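Local coordinates for protein phenylalanyl-tRNA synthetase beta chain (Pyrococcus horikoshii, PDB 2CXI) that forms, with the alpha subunit, the tetrameric ligase that uses ATP to attach phenylalanine to its tRNA, this piece being the N-terminal part of the beta subunit, at residues Leu296-Asn299 / Asp300-Lys304. Numbering follows the deposited sequence.
Sequences LELN and DGEIK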
ATOM      1  N   LEU A 296     -26.666  22.770  52.331  1.00 30.92           N
ATOM      2  CA  LEU A 296     -26.302  24.111  51.901  1.00 32.50           C
ATOM      3  C   LEU A 296     -27.464  24.752  51.152  1.00 33.65           C
ATOM      4  O   LEU A 296     -28.178  24.081  50.419  1.00 34.57           O
ATOM      5  CB  LEU A 296     -25.044  24.083  51.021  1.00 32.45           C
ATOM      6  CG  LEU A 296     -23.711  23.807  51.741  1.00 32.61           C
ATOM      7  CD1 LEU A 296     -22.638  23.380  50.776  1.00 33.04           C
ATOM      8  CD2 LEU A 296     -23.235  25.009  52.576  1.00 33.07           C
ATOM      9  N   GLU A 297     -27.653  26.050  51.316  1.00 35.16           N
ATOM     10  CA  GLU A 297     -28.677  26.722  50.520  1.00 36.83           C
ATOM     11  C   GLU A 297     -28.037  27.438  49.337  1.00 36.33           C
ATOM     12  O   GLU A 297     -27.790  28.647  49.365  1.00 38.36           O
ATOM     13  CB  GLU A 297     -29.546  27.653  51.388  1.00 38.04           C
ATOM     14  CG  GLU A 297     -30.622  26.901  52.180  1.00 41.73           C
ATOM     15  CD  GLU A 297     -31.409  25.896  51.329  1.00 48.36           C
ATOM     16  OE1 GLU A 297     -31.997  26.297  50.293  1.00 51.13           O
ATOM     17  OE2 GLU A 297     -31.456  24.694  51.693  1.00 50.43           O
ATOM     18  N   LEU A 298     -27.697  26.675  48.313  1.00 34.50           N
ATOM     19  CA  LEU A 298     -27.113  27.263  47.133  1.00 32.19           C
ATOM     20  C   LEU A 298     -28.195  27.205  46.078  1.00 31.30           C
ATOM     21  O   LEU A 298     -28.857  26.177  45.948  1.00 29.43           O
ATOM     22  CB  LEU A 298     -25.905  26.444  46.680  1.00 32.11           C
ATOM     23  CG  LEU A 298     -24.731  26.285  47.643  1.00 32.80           C
ATOM     24  CD1 LEU A 298     -23.913  25.077  47.214  1.00 33.79           C
ATOM     25  CD2 LEU A 298     -23.883  27.551  47.726  1.00 32.28           C
ATOM     26  N   ASN A 299     -28.388  28.292  45.328  1.00 30.57           N
ATOM     27  CA  ASN A 299     -29.397  28.251  44.273  1.00 30.85           C
ATOM     28  C   ASN A 299     -28.832  27.514  43.070  1.00 30.77           C
ATOM     29  O   ASN A 299     -27.657  27.130  43.088  1.00 30.57           O
ATOM     30  CB  ASN A 299     -29.932  29.654  43.913  1.00 31.39           C
ATOM     31  CG  ASN A 299     -28.851  30.605  43.452  1.00 32.49           C
ATOM     32  OD1 ASN A 299     -28.055  30.288  42.566  1.00 32.81           O
ATOM     33  ND2 ASN A 299     -28.841  31.813  44.030  1.00 34.23           N
ATOM     34  N   ASP A 300     -29.640  27.318  42.026  1.00 30.06           N
ATOM     35  CA  ASP A 300     -29.174  26.567  40.859  1.00 30.05           C
ATOM     36  C   ASP A 300     -27.945  27.157  40.176  1.00 29.68           C
ATOM     37  O   ASP A 300     -27.064  26.389  39.748  1.00 29.89           O
ATOM     38  CB  ASP A 300     -30.293  26.365  39.852  1.00 29.91           C
ATOM     39  CG  ASP A 300     -31.405  25.502  40.399  1.00 31.98           C
ATOM     40  OD1 ASP A 300     -31.255  24.920  41.504  1.00 35.37           O
ATOM     41  OD2 ASP A 300     -32.462  25.326  39.782  1.00 35.26           O
ATOM     42  N   GLY A 301     -27.901  28.496  40.071  1.00 28.05           N
ATOM     43  CA  GLY A 301     -26.771  29.221  39.502  1.00 27.72           C
ATOM     44  C   GLY A 301     -25.478  29.037  40.305  1.00 27.59           C
ATOM     45  O   GLY A 301     -24.393  28.888  39.730  1.00 26.92           O
ATOM     46  N   GLU A 302     -25.588  29.068  41.630  1.00 26.29           N
ATOM     47  CA  GLU A 302     -24.416  28.851  42.485  1.00 26.56           C
ATOM     48  C   GLU A 302     -23.847  27.433  42.350  1.00 25.07           C
ATOM     49  O   GLU A 302     -22.615  27.238  42.268  1.00 24.75           O
ATOM     50  CB  GLU A 302     -24.743  29.175  43.934  1.00 26.41           C
ATOM     51  CG  GLU A 302     -24.876  30.674  44.148  1.00 29.06           C
ATOM     52  CD  GLU A 302     -25.524  31.018  45.467  1.00 30.98           C
ATOM     53  OE1 GLU A 302     -26.416  30.271  45.930  1.00 29.10           O
ATOM     54  OE2 GLU A 302     -25.113  32.044  46.043  1.00 35.39           O
ATOM     55  N   ILE A 303     -24.745  26.457  42.310  1.00 23.56           N
ATOM     56  CA  ILE A 303     -24.338  25.065  42.122  1.00 23.61           C
ATOM     57  C   ILE A 303     -23.705  24.917  40.747  1.00 23.50           C
ATOM     58  O   ILE A 303     -22.646  24.281  40.608  1.00 21.11           O
ATOM     59  CB  ILE A 303     -25.516  24.078  42.289  1.00 23.12           C
ATOM     60  CG1 ILE A 303     -26.074  24.172  43.723  1.00 22.67           C
ATOM     61  CG2 ILE A 303     -25.023  22.631  41.992  1.00 24.66           C
ATOM     62  CD1 ILE A 303     -27.367  23.445  43.929  1.00 20.71           C
ATOM     63  N   LYS A 304     -24.329  25.509  39.721  1.00 23.36           N
ATOM     64  CA  LYS A 304     -23.711  25.463  38.393  1.00 23.67           C
ATOM     65  C   LYS A 304     -22.248  25.970  38.407  1.00 23.73           C
ATOM     66  O   LYS A 304     -21.360  25.348  37.831  1.00 22.85           O
ATOM     67  CB  LYS A 304     -24.551  26.217  37.352  1.00 23.98           C
ATOM     68  CG  LYS A 304     -23.879  26.320  35.979  1.00 23.94           C
ATOM     69  CD  LYS A 304     -24.896  26.578  34.880  1.00 26.45           C
ATOM     70  CE  LYS A 304     -24.186  27.162  33.668  1.00 28.10           C
ATOM     71  NZ  LYS A 304     -24.987  26.967  32.483  1.00 31.02           N
TER
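Asn299 OD1 accepts the backbone N-H of Glu302 at 2.9 Å, while the carboxylate of Glu302 reaches back to the backbone of Asn299; this reciprocal pair is a capping box, a textbook way of starting an alpha-helix, here helix 300-309 of the B5 domain. The return bond, from Asn299 N to Glu302 OE1, is also 2.9 Å long and fairly straight (161° at the hydrogen), and it uses the anti lone pair of the carboxylate oxygen. With CG of Asn299 between its own backbone N and carbonyl carbon (chi1 59°), OD1 is brought toward the N-H groups of the first turn; Gly301 N lies 3.1 Å from OD1 of Asn299. The amide and carboxylate come to rest stacked, their planes 17° apart, with ND2 of Asn299 3.4 Å from OE1 of Glu302. The regular helical pattern begins with Ile303 N, which donates to Asn299 O at 3.1 Å. An alanine in place of Glu302 would remove the carboxylate, is likely to leave Asn299 N without this acceptor, and would probably free the Asn299 amide, its stacking partner gone, to turn. An apolar contact joins the loop to the helix beside the cap: Leu298, whose side chain also touches Tyr346 of helix 335-346, meets Ile303, which packs on Leu287 and Arg291. Arg291 ties helix 287-294 to the turn through a salt bridge to Asp300 and a hydrogen bond to Leu298 O. CB of Leu298 lies 3.7 Å from CG1 of Ile303.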